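Local coordinates for protein lipase (PDB 1LGY) that hydrolyses the ester bonds of triacylglycerols and their partial glycerides, with strong preference for the 1 and 3 positions, releasing free fatty acids, at residues A[14-19]-A[171-176]; A[21-26]-A[75-80]; A[130-135]-A[162-167]; A[233-236]-A[240-243]. All coordinates share one frame; numbering follows the deposited sequence.

Contact 1 of 4, residues A[14-19]-A[171-176]; sequences IQEFTK and SIFTVG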
loop_
_atom_site.group_PDB
_atom_site.type_symbol
_atom_site.label_atom_id
_atom_site.label_comp_id
_atom_site.label_asym_id
_atom_site.label_seq_id
_atom_site.Cartn_x
_atom_site.Cartn_y
_atom_site.Cartn_z
ATOM N N ILE A 14 5.230 -2.059 16.097
ATOM C CA ILE A 14 4.504 -3.251 15.682
ATOM C C ILE A 14 3.008 -3.034 15.767
ATOM O O ILE A 14 2.222 -3.595 15.015
ATOM C CB ILE A 14 4.903 -4.402 16.555
ATOM C CG1 ILE A 14 6.423 -4.485 16.569
ATOM C CG2 ILE A 14 4.322 -5.694 16.010
ATOM C CD1 ILE A 14 6.998 -5.585 17.474
ATOM N N GLN A 15 2.629 -2.151 16.663
ATOM C CA GLN A 15 1.260 -1.766 16.831
ATOM C C GLN A 15 0.828 -0.888 15.708
ATOM O O GLN A 15 -0.292 -1.023 15.224
ATOM C CB GLN A 15 1.073 -1.005 18.116
ATOM C CG GLN A 15 0.730 -1.991 19.214
ATOM C CD GLN A 15 1.397 -1.677 20.542
ATOM O OE1 GLN A 15 1.002 -0.763 21.271
ATOM N NE2 GLN A 15 2.426 -2.461 20.880
ATOM N N GLU A 16 1.726 0.002 15.294
ATOM C CA GLU A 16 1.392 0.913 14.219
ATOM C C GLU A 16 1.252 0.150 12.925
ATOM O O GLU A 16 0.295 0.366 12.208
ATOM C CB GLU A 16 2.456 1.950 14.007
ATOM C CG GLU A 16 1.834 3.336 13.839
ATOM C CD GLU A 16 2.576 4.297 12.884
ATOM O OE1 GLU A 16 3.803 4.174 12.676
ATOM O OE2 GLU A 16 1.886 5.187 12.344
ATOM N N PHE A 17 2.199 -0.732 12.621
ATOM C CA PHE A 17 2.184 -1.539 11.411
ATOM C C PHE A 17 0.997 -2.502 11.447
ATOM O O PHE A 17 0.571 -2.986 10.388
ATOM C CB PHE A 17 3.471 -2.344 11.314
ATOM C CG PHE A 17 4.821 -1.614 11.159
ATOM C CD1 PHE A 17 4.971 -0.457 10.389
ATOM C CD2 PHE A 17 5.948 -2.174 11.728
ATOM C CE1 PHE A 17 6.231 0.106 10.191
ATOM C CE2 PHE A 17 7.203 -1.619 11.537
ATOM C CZ PHE A 17 7.352 -0.481 10.767
ATOM N N THR A 18 0.439 -2.823 12.645
ATOM C CA THR A 18 -0.658 -3.760 12.639
ATOM C C THR A 18 -1.930 -3.010 12.329
ATOM O O THR A 18 -2.771 -3.542 11.611
ATOM C CB THR A 18 -0.852 -4.475 13.953
ATOM O OG1 THR A 18 0.381 -5.089 14.269
ATOM C CG2 THR A 18 -1.900 -5.604 13.863
ATOM N N LYS A 19 -2.041 -1.749 12.791
ATOM C CA LYS A 19 -3.219 -0.920 12.601
ATOM C C LYS A 19 -3.477 -0.759 11.140
ATOM O O LYS A 19 -4.624 -0.832 10.720
ATOM C CB LYS A 19 -3.032 0.471 13.229
ATOM C CG LYS A 19 -4.107 1.480 12.918
ATOM C CD LYS A 19 -3.950 2.526 13.976
ATOM C CE LYS A 19 -5.138 3.481 13.971
ATOM N NZ LYS A 19 -4.801 4.694 13.251
ATOM N N SER A 171 1.301 10.315 4.417
ATOM C CA SER A 171 1.974 9.101 4.826
ATOM C C SER A 171 1.572 7.920 3.936
ATOM O O SER A 171 0.475 7.965 3.407
ATOM C CB SER A 171 1.591 8.857 6.236
ATOM O OG SER A 171 2.826 8.900 6.898
ATOM N N ILE A 172 2.334 6.845 3.721
ATOM C CA ILE A 172 1.959 5.741 2.832
ATOM C C ILE A 172 2.318 4.475 3.569
ATOM O O ILE A 172 3.444 4.410 4.040
ATOM C CB ILE A 172 2.758 5.632 1.493
ATOM C CG1 ILE A 172 2.595 6.814 0.608
ATOM C CG2 ILE A 172 2.170 4.478 0.674
ATOM C CD1 ILE A 172 3.675 6.848 -0.466
ATOM N N PHE A 173 1.443 3.451 3.628
ATOM C CA PHE A 173 1.754 2.189 4.296
ATOM C C PHE A 173 1.380 1.006 3.447
ATOM O O PHE A 173 0.255 1.033 2.967
ATOM C CB PHE A 173 0.985 2.059 5.574
ATOM C CG PHE A 173 1.599 2.824 6.722
ATOM C CD1 PHE A 173 1.372 4.195 6.864
ATOM C CD2 PHE A 173 2.333 2.142 7.682
ATOM C CE1 PHE A 173 1.880 4.876 7.981
ATOM C CE2 PHE A 173 2.836 2.830 8.786
ATOM C CZ PHE A 173 2.610 4.187 8.936
ATOM N N THR A 174 2.190 -0.010 3.164
ATOM C CA THR A 174 1.633 -1.155 2.457
ATOM C C THR A 174 2.008 -2.474 3.109
ATOM O O THR A 174 3.046 -2.588 3.734
ATOM C CB THR A 174 2.098 -1.209 0.940
ATOM O OG1 THR A 174 3.472 -1.573 0.920
ATOM C CG2 THR A 174 1.973 0.106 0.200
ATOM N N VAL A 175 1.181 -3.498 3.065
ATOM C CA VAL A 175 1.611 -4.827 3.493
ATOM C C VAL A 175 1.565 -5.713 2.232
ATOM O O VAL A 175 0.638 -5.549 1.487
ATOM C CB VAL A 175 0.687 -5.467 4.600
ATOM C CG1 VAL A 175 0.864 -4.746 5.905
ATOM C CG2 VAL A 175 -0.769 -5.379 4.231
ATOM N N GLY A 176 2.513 -6.596 1.880
ATOM C CA GLY A 176 2.409 -7.467 0.695
ATOM C C GLY A 176 2.656 -6.785 -0.652
ATOM O O GLY A 176 2.497 -7.402 -1.698
#
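Phe173, the strand residue that meets both Glu16 and Phe17, accepts a hydrogen bond at its backbone O from the hydroxyl of Thr142, and its main chain is also hydrogen-bonded to Val141. These bonds hold the strand while the ring of Phe173 reaches across to helix 11-26. The ring leaves the backbone with CG anti to the carbonyl carbon (chi1 -80°), which directs it at the helix. Its far corner meets the acidic side chain: Glu16 OE2 lies 3.6 Å from Phe173 CZ, and OE1 of the same carboxylate is 3.9 Å from that carbon. The two side chains cross at about a right angle, the carboxylate plane turned 84° from the ring plane, and no hydrogen bond joins them. Glu16 arrives from the exposed side of the helix through a bend at chi2, so a carboxylate borders an otherwise apolar contact.

Phe17 supplies the buried half. Its CD1 lies 4.2 Å from Phe173 CE2, each atom near the plane of the other ring, so the rings touch rim to rim and neither lies over the other's face. Tyr20 also meets the ring of Phe173, and Gln197 of the next strand touches both phenylalanines. The backbones stay well apart, with the CA atoms of Phe17 and Phe173 8.0 Å from each other, a gap bridged by aromatic side chains. Neighbouring Ile172 instead packs against Leu152 and Met156 of helix 146-161. A central strand sandwiched between helices, its side chains alternating between the two layers, is characteristic of the alpha/beta-hydrolase fold.

Contact 2 of 4, residues A[21-26]-A[75-80]; sequences AGIAAT and TIYLVF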
loop_
_atom_site.group_PDB
_atom_site.type_symbol
_atom_site.label_atom_id
_atom_site.label_comp_id
_atom_site.label_asym_id
_atom_site.label_seq_id
_atom_site.Cartn_x
_atom_site.Cartn_y
_atom_site.Cartn_z
ATOM N N ALA A 21 -2.269 -2.815 8.603
ATOM C CA ALA A 21 -2.569 -4.029 7.913
ATOM C C ALA A 21 -4.059 -4.284 8.081
ATOM O O ALA A 21 -4.766 -4.557 7.121
ATOM C CB ALA A 21 -1.773 -5.106 8.538
ATOM N N GLY A 22 -4.602 -4.058 9.286
ATOM C CA GLY A 22 -6.032 -4.183 9.578
ATOM C C GLY A 22 -6.942 -3.277 8.745
ATOM O O GLY A 22 -8.050 -3.693 8.382
ATOM N N ILE A 23 -6.504 -2.066 8.394
ATOM C CA ILE A 23 -7.293 -1.188 7.571
ATOM C C ILE A 23 -7.174 -1.674 6.153
ATOM O O ILE A 23 -8.194 -1.844 5.506
ATOM C CB ILE A 23 -6.783 0.254 7.707
ATOM C CG1 ILE A 23 -7.000 0.718 9.178
ATOM C CG2 ILE A 23 -7.529 1.148 6.731
ATOM C CD1 ILE A 23 -6.812 2.207 9.553
ATOM N N ALA A 24 -5.975 -1.988 5.657
ATOM C CA ALA A 24 -5.851 -2.596 4.332
ATOM C C ALA A 24 -6.736 -3.843 4.195
ATOM O O ALA A 24 -7.296 -4.035 3.131
ATOM C CB ALA A 24 -4.422 -2.985 4.092
ATOM N N ALA A 25 -7.063 -4.573 5.275
ATOM C CA ALA A 25 -7.894 -5.779 5.151
ATOM C C ALA A 25 -9.366 -5.564 4.939
ATOM O O ALA A 25 -10.105 -6.347 4.353
ATOM C CB ALA A 25 -7.725 -6.624 6.376
ATOM N N THR A 26 -9.760 -4.373 5.344
ATOM C CA THR A 26 -11.134 -3.940 5.227
ATOM C C THR A 26 -11.542 -3.757 3.802
ATOM O O THR A 26 -12.714 -3.925 3.488
ATOM C CB THR A 26 -11.370 -2.603 5.975
ATOM O OG1 THR A 26 -10.656 -1.556 5.322
ATOM C CG2 THR A 26 -10.876 -2.693 7.392
ATOM N N THR A 75 -7.890 11.928 10.393
ATOM C CA THR A 75 -7.257 11.278 9.272
ATOM C C THR A 75 -8.296 10.994 8.220
ATOM O O THR A 75 -9.452 10.718 8.501
ATOM C CB THR A 75 -6.616 9.960 9.697
ATOM O OG1 THR A 75 -5.826 10.190 10.852
ATOM C CG2 THR A 75 -5.685 9.439 8.631
ATOM N N ILE A 76 -7.810 11.142 7.003
ATOM C CA ILE A 76 -8.499 10.834 5.781
ATOM C C ILE A 76 -7.656 9.702 5.254
ATOM O O ILE A 76 -6.472 9.888 4.976
ATOM C CB ILE A 76 -8.423 11.958 4.774
ATOM C CG1 ILE A 76 -8.984 13.201 5.364
ATOM C CG2 ILE A 76 -9.229 11.576 3.534
ATOM C CD1 ILE A 76 -8.358 14.365 4.629
ATOM N N TYR A 77 -8.283 8.536 5.145
ATOM C CA TYR A 77 -7.639 7.313 4.703
ATOM C C TYR A 77 -7.934 7.055 3.248
ATOM O O TYR A 77 -9.087 7.216 2.880
ATOM C CB TYR A 77 -8.161 6.116 5.492
ATOM C CG TYR A 77 -7.703 6.044 6.945
ATOM C CD1 TYR A 77 -6.444 5.518 7.241
ATOM C CD2 TYR A 77 -8.527 6.479 7.977
ATOM C CE1 TYR A 77 -6.001 5.428 8.552
ATOM C CE2 TYR A 77 -8.091 6.380 9.300
ATOM C CZ TYR A 77 -6.835 5.859 9.565
ATOM O OH TYR A 77 -6.387 5.774 10.855
ATOM N N LEU A 78 -6.974 6.653 2.413
ATOM C CA LEU A 78 -7.258 6.314 1.034
ATOM C C LEU A 78 -6.839 4.844 1.016
ATOM O O LEU A 78 -5.687 4.561 1.361
ATOM C CB LEU A 78 -6.382 7.061 0.131
ATOM C CG LEU A 78 -6.748 7.519 -1.277
ATOM C CD1 LEU A 78 -5.407 7.796 -1.952
ATOM C CD2 LEU A 78 -7.592 6.526 -2.064
ATOM N N VAL A 79 -7.723 3.875 0.679
ATOM C CA VAL A 79 -7.364 2.464 0.821
ATOM C C VAL A 79 -7.598 1.788 -0.490
ATOM O O VAL A 79 -8.642 1.988 -1.088
ATOM C CB VAL A 79 -8.240 1.819 1.939
ATOM C CG1 VAL A 79 -8.059 0.311 2.043
ATOM C CG2 VAL A 79 -7.837 2.451 3.269
ATOM N N PHE A 80 -6.683 0.939 -0.933
ATOM C CA PHE A 80 -6.861 0.210 -2.196
ATOM C C PHE A 80 -6.734 -1.297 -2.079
ATOM O O PHE A 80 -6.197 -1.834 -1.116
ATOM C CB PHE A 80 -5.838 0.576 -3.250
ATOM C CG PHE A 80 -5.808 2.012 -3.712
ATOM C CD1 PHE A 80 -5.048 2.929 -3.005
ATOM C CD2 PHE A 80 -6.540 2.403 -4.841
ATOM C CE1 PHE A 80 -5.019 4.250 -3.422
ATOM C CE2 PHE A 80 -6.489 3.737 -5.235
ATOM C CZ PHE A 80 -5.734 4.660 -4.529
HETATM O O HOH W 1 -5.753 -3.402 1.216
#
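Helix 21-26 and strand 75-80 pass with their axes 7.8 Å apart at the closest point and their N-to-C directions at 62°. The approach is tightest where the CA atoms of Ala24 and Val79 stand 6.3 Å from each other; the small alanine lets the helix come down close to the sheet. Ile23 does most of the apolar work, using two branches for two strand residues. With CG1 beside the backbone N and CG2 beside the carbonyl carbon (chi1 -64°), the branches part: CD1 runs out to Tyr77, reaching CE1 at 3.5 Å, while Ile23 CG2 meets Val79 CG2 at 3.7 Å. Both pairs of side chains cross at about a right angle. The methyl comes to the tyrosine ring obliquely, along the side that carries CE1, CZ and OH.

Tyr77 and Val79, two residues apart, face the helix, whereas Leu78 and Phe80 turn to Ala154 of helix 146-161. Such alternation is the rule for a strand inside the three-layered alpha/beta-hydrolase fold. The ring of Tyr77 is further fixed by Thr75 CG2, which sits 3.8 Å above its plane and over its centre, and by the hydrogen bond of its hydroxyl to Lys19 NZ, one turn earlier on the same helix.

Near the end of the strand segment, beside Ala24, a water donates to Phe80 O at 2.8 Å. It probably bridges to Ala24 O as well, though that approach is too short to be trusted in detail. Ala24 also touches the nucleophile elbow, its side chain about 9 Å from that of the catalytic Ser145.

Contact 3 of 4, residues A[130-135]-A[162-167]; sequences QLTAHP and EPRLSP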
loop_
_atom_site.group_PDB
_atom_site.type_symbol
_atom_site.label_atom_id
_atom_site.label_comp_id
_atom_site.label_asym_id
_atom_site.label_seq_id
_atom_site.Cartn_x
_atom_site.Cartn_y
_atom_site.Cartn_z
ATOM N N GLN A 130 -12.086 16.763 0.869
ATOM C CA GLN A 130 -11.992 16.586 2.312
ATOM C C GLN A 130 -10.834 17.375 2.940
ATOM O O GLN A 130 -10.902 17.721 4.127
ATOM C CB GLN A 130 -11.877 15.111 2.584
ATOM C CG GLN A 130 -13.142 14.358 2.124
ATOM C CD GLN A 130 -14.280 14.467 3.122
ATOM O OE1 GLN A 130 -14.169 14.081 4.290
ATOM N NE2 GLN A 130 -15.407 15.000 2.679
ATOM N N LEU A 131 -9.766 17.708 2.201
ATOM C CA LEU A 131 -8.737 18.531 2.820
ATOM C C LEU A 131 -9.201 20.001 2.907
ATOM O O LEU A 131 -8.693 20.725 3.772
ATOM C CB LEU A 131 -7.478 18.555 2.048
ATOM C CG LEU A 131 -6.529 17.428 1.886
ATOM C CD1 LEU A 131 -5.206 18.138 1.664
ATOM C CD2 LEU A 131 -6.301 16.580 3.112
ATOM N N THR A 132 -10.114 20.462 2.009
ATOM C CA THR A 132 -10.695 21.819 2.057
ATOM C C THR A 132 -11.770 21.816 3.166
ATOM O O THR A 132 -11.993 22.792 3.887
ATOM C CB THR A 132 -11.337 22.215 0.669
ATOM O OG1 THR A 132 -10.300 22.310 -0.322
ATOM C CG2 THR A 132 -12.063 23.551 0.744
ATOM N N ALA A 133 -12.456 20.696 3.363
ATOM C CA ALA A 133 -13.396 20.602 4.463
ATOM C C ALA A 133 -12.634 20.492 5.779
ATOM O O ALA A 133 -13.007 21.090 6.787
ATOM C CB ALA A 133 -14.277 19.366 4.292
ATOM N N HIS A 134 -11.490 19.814 5.746
ATOM C CA HIS A 134 -10.743 19.484 6.947
ATOM C C HIS A 134 -9.241 19.626 6.834
ATOM O O HIS A 134 -8.526 18.632 6.713
ATOM C CB HIS A 134 -10.998 18.083 7.340
ATOM C CG HIS A 134 -12.430 17.801 7.600
ATOM N ND1 HIS A 134 -13.266 17.248 6.744
ATOM C CD2 HIS A 134 -13.053 18.053 8.788
ATOM C CE1 HIS A 134 -14.403 17.148 7.376
ATOM N NE2 HIS A 134 -14.267 17.629 8.596
ATOM N N PRO A 135 -8.735 20.855 6.948
ATOM C CA PRO A 135 -7.401 21.281 6.561
ATOM C C PRO A 135 -6.253 20.897 7.464
ATOM O O PRO A 135 -5.090 21.049 7.080
ATOM C CB PRO A 135 -7.520 22.750 6.445
ATOM C CG PRO A 135 -8.974 23.075 6.590
ATOM C CD PRO A 135 -9.443 21.978 7.513
ATOM N N GLU A 162 -0.978 18.080 -5.637
ATOM C CA GLU A 162 -1.778 18.730 -4.630
ATOM C C GLU A 162 -0.824 19.476 -3.729
ATOM O O GLU A 162 -0.142 18.829 -2.954
ATOM C CB GLU A 162 -2.570 17.661 -3.854
ATOM C CG GLU A 162 -3.453 18.007 -2.653
ATOM C CD GLU A 162 -4.223 19.278 -2.792
ATOM O OE1 GLU A 162 -5.278 19.293 -3.409
ATOM O OE2 GLU A 162 -3.736 20.270 -2.275
ATOM N N PRO A 163 -0.767 20.815 -3.772
ATOM C CA PRO A 163 0.160 21.667 -3.013
ATOM C C PRO A 163 0.128 21.474 -1.530
ATOM O O PRO A 163 1.186 21.472 -0.912
ATOM C CB PRO A 163 -0.196 23.092 -3.341
ATOM C CG PRO A 163 -1.004 22.967 -4.641
ATOM C CD PRO A 163 -1.785 21.671 -4.403
ATOM N N ARG A 164 -1.054 21.287 -0.959
ATOM C CA ARG A 164 -1.200 21.091 0.489
ATOM C C ARG A 164 -0.653 19.812 1.079
ATOM O O ARG A 164 -0.596 19.718 2.298
ATOM C CB ARG A 164 -2.644 21.162 0.869
ATOM C CG ARG A 164 -3.256 22.553 0.600
ATOM C CD ARG A 164 -4.790 22.490 0.663
ATOM N NE ARG A 164 -5.351 21.902 -0.538
ATOM C CZ ARG A 164 -6.637 21.603 -0.663
ATOM N NH1 ARG A 164 -7.523 21.824 0.300
ATOM N NH2 ARG A 164 -7.040 21.027 -1.787
ATOM N N LEU A 165 -0.284 18.789 0.293
ATOM C CA LEU A 165 0.250 17.538 0.820
ATOM C C LEU A 165 1.761 17.515 0.635
ATOM O O LEU A 165 2.368 17.971 -0.353
ATOM C CB LEU A 165 -0.379 16.341 0.114
ATOM C CG LEU A 165 -1.665 15.561 0.600
ATOM C CD1 LEU A 165 -2.131 15.919 1.969
ATOM C CD2 LEU A 165 -2.797 15.971 -0.209
ATOM N N SER A 166 2.364 17.085 1.749
ATOM C CA SER A 166 3.808 17.019 1.892
ATOM C C SER A 166 4.202 16.029 2.993
ATOM O O SER A 166 3.318 15.381 3.566
ATOM C CB SER A 166 4.263 18.457 2.176
ATOM O OG SER A 166 4.355 18.771 3.566
ATOM N N PRO A 167 5.464 15.825 3.398
ATOM C CA PRO A 167 5.789 14.868 4.415
ATOM C C PRO A 167 5.165 15.122 5.749
ATOM O O PRO A 167 5.388 14.305 6.624
ATOM C CB PRO A 167 7.279 14.877 4.479
ATOM C CG PRO A 167 7.698 15.175 3.077
ATOM C CD PRO A 167 6.697 16.246 2.726
#
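Arg164 sends CG away from its own carbonyl carbon and then bends sharply at chi3 (-77°), and this turn lays its guanidinium beside Leu131 and Thr132 at the end of helix 110-133. There NH1 of Arg164 donates to Thr132 OG1 over 2.9 Å. The bond is somewhat bent, 144° at the hydrogen, and the hydroxyl oxygen sits 24° out of the guanidinium plane. Over one face of the same group lies the aliphatic start of Leu131, whose CB is 3.7 Å from Arg164 NH1. The charged group therefore lies along the helix end, with carbon above it and a hydroxyl at its rim.

Glu162 secures the arginine from within its own segment. Residues Glu162 to Leu165 form a type I beta turn, which brings the carboxylate back against Arg164: NE meets Glu162 OE2 at 2.9 Å and NH2 meets Glu162 OE1 at 3.0 Å, a salt bridge in which the arginine presents NE and NH2 side-on while both meet the oxygens from above the carboxylate plane. OE2 also accepts the backbone N of Arg164 through its anti lone pair, and Gln128 NE2 of helix 110-133 bonds to OE1. Paired with the guanidinium and several N-H donors, the carboxylate would probably remain ionised.

The turn belongs to the beta-alpha-beta crossover in which helix 146-161 links the parallel strands 138-144 and 170-175, and helix 110-133 lies on the same side of the sheet. Beneath the polar layer the two leucines pack obliquely, Leu131 CD1 lying 3.7 Å from Leu165 CD2. Both leucines also touch Val139 at the beginning of strand 138-144.

Contact 4 of 4, residues A[233-236]-A[240-243]; sequences QICT and ETKD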
loop_
_atom_site.group_PDB
_atom_site.type_symbol
_atom_site.label_atom_id
_atom_site.label_comp_id
_atom_site.label_asym_id
_atom_site.label_seq_id
_atom_site.Cartn_x
_atom_site.Cartn_y
_atom_site.Cartn_z
ATOM N N GLN A 233 11.960 -7.456 12.095
ATOM C CA GLN A 233 13.213 -6.753 11.928
ATOM C C GLN A 233 12.952 -5.636 10.945
ATOM O O GLN A 233 12.111 -5.786 10.056
ATOM C CB GLN A 233 14.113 -7.775 11.439
ATOM C CG GLN A 233 15.241 -7.410 10.555
ATOM C CD GLN A 233 16.010 -8.697 10.259
ATOM O OE1 GLN A 233 16.469 -9.395 11.180
ATOM N NE2 GLN A 233 16.161 -9.048 8.980
ATOM N N ILE A 234 13.661 -4.516 11.102
ATOM C CA ILE A 234 13.493 -3.359 10.245
ATOM C C ILE A 234 14.788 -3.137 9.522
ATOM O O ILE A 234 15.799 -3.010 10.192
ATOM C CB ILE A 234 13.198 -2.094 11.026
ATOM C CG1 ILE A 234 11.915 -2.239 11.798
ATOM C CG2 ILE A 234 13.106 -0.918 10.050
ATOM C CD1 ILE A 234 11.371 -0.906 12.386
ATOM N N CYS A 235 14.773 -3.148 8.187
ATOM C CA CYS A 235 15.896 -2.766 7.390
ATOM C C CYS A 235 15.636 -1.314 7.071
ATOM O O CYS A 235 15.033 -0.906 6.076
ATOM C CB CYS A 235 15.935 -3.569 6.149
ATOM S SG CYS A 235 16.797 -5.133 6.341
ATOM N N THR A 236 16.171 -0.509 7.973
ATOM C CA THR A 236 16.023 0.928 7.939
ATOM C C THR A 236 16.548 1.699 6.736
ATOM O O THR A 236 16.301 2.912 6.694
ATOM C CB THR A 236 16.656 1.510 9.223
ATOM O OG1 THR A 236 18.065 1.337 9.079
ATOM C CG2 THR A 236 16.119 0.871 10.501
ATOM N N GLU A 240 15.886 -1.044 -1.088
ATOM C CA GLU A 240 15.969 -2.378 -0.494
ATOM C C GLU A 240 17.295 -3.117 -0.477
ATOM O O GLU A 240 18.075 -3.186 -1.433
ATOM C CB GLU A 240 14.920 -3.314 -1.111
ATOM C CG GLU A 240 14.885 -3.328 -2.595
ATOM C CD GLU A 240 14.186 -4.518 -3.206
ATOM O OE1 GLU A 240 13.987 -5.553 -2.555
ATOM O OE2 GLU A 240 13.852 -4.400 -4.368
ATOM N N THR A 241 17.477 -3.514 0.794
ATOM C CA THR A 241 18.573 -4.307 1.289
ATOM C C THR A 241 18.312 -5.771 1.021
ATOM O O THR A 241 17.168 -6.234 0.921
ATOM C CB THR A 241 18.794 -4.173 2.848
ATOM O OG1 THR A 241 17.656 -4.759 3.459
ATOM C CG2 THR A 241 18.827 -2.758 3.399
ATOM N N LYS A 242 19.432 -6.484 1.002
ATOM C CA LYS A 242 19.383 -7.927 1.004
ATOM C C LYS A 242 19.331 -8.426 2.446
ATOM O O LYS A 242 19.405 -9.625 2.695
ATOM C CB LYS A 242 20.611 -8.491 0.277
ATOM C CG LYS A 242 21.985 -7.997 0.711
ATOM C CD LYS A 242 23.060 -8.625 -0.194
ATOM C CE LYS A 242 24.447 -7.958 -0.134
ATOM N NZ LYS A 242 25.079 -8.071 1.172
ATOM N N ASP A 243 19.205 -7.531 3.445
ATOM C CA ASP A 243 19.222 -7.982 4.836
ATOM C C ASP A 243 17.864 -8.377 5.360
ATOM O O ASP A 243 17.790 -9.072 6.385
ATOM C CB ASP A 243 19.746 -6.929 5.783
ATOM C CG ASP A 243 21.136 -6.400 5.480
ATOM O OD1 ASP A 243 21.969 -7.090 4.897
ATOM O OD2 ASP A 243 21.376 -5.252 5.838
#
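Sulfur dominates the contact between strand residues 233-235 and the loop 240-243. Cys235 forms a disulfide with Cys244, the residue directly after Asp243, so the contact lies within a short covalently closed loop. On the way to its partner, Cys235 SG passes close to Thr241 OG1, at 3.0 Å, a tight approach for which no hydrogen bond can be claimed. Thr241 places that hydroxyl between its own N and carbonyl carbon (chi1 67°), where it meets both sulfur and Cys235 CB. Further along the loop, the CB of Asp243 comes to 3.5 Å from Cys235 SG.

No hydrogen bond crosses between the segments. Within the loop, Asp243 N donates a weak hydrogen bond to Thr241 OG1 at 3.2 Å. Gln233, extended beyond CG, brings NE2 to 3.1 Å from Asp243 O, but the angle is too poor for a hydrogen bond; its OE1 is instead bonded to Lys226 NZ.

In the larger sheet, strand 231-235 runs antiparallel between the outermost strand 6-8 and strand 221-227. Val6 of the former touches Gln233, Cys235 and Asp243, so the disulfide-closed loop packs against this margin of the sheet.

How the contacts relate
Contacts 1 and 2 are successive footprints of helix 11-26 on one sheet, with centres 9 Å apart. They are joined by Val175 CG1 against Ala21 CB at 3.7 Å, and contact 2 is nested within the chain loop that contact 1 closes. Contact 3 belongs to the helical layer on the other side of the sheet, yet it touches contact 2 through strand 75-81: Ile76 CD1 meets Leu131 CD2 at 3.4 Å. Contact 4 lies toward the sheet edge formed by strand 6-8, its centre 16 Å from contact 1 but 32 Å from contact 3. Contact 2 adjoins the nucleophile elbow; contact 1 nears it through Phe173 without touching; contacts 3 and 4 lie away from the catalytic residues.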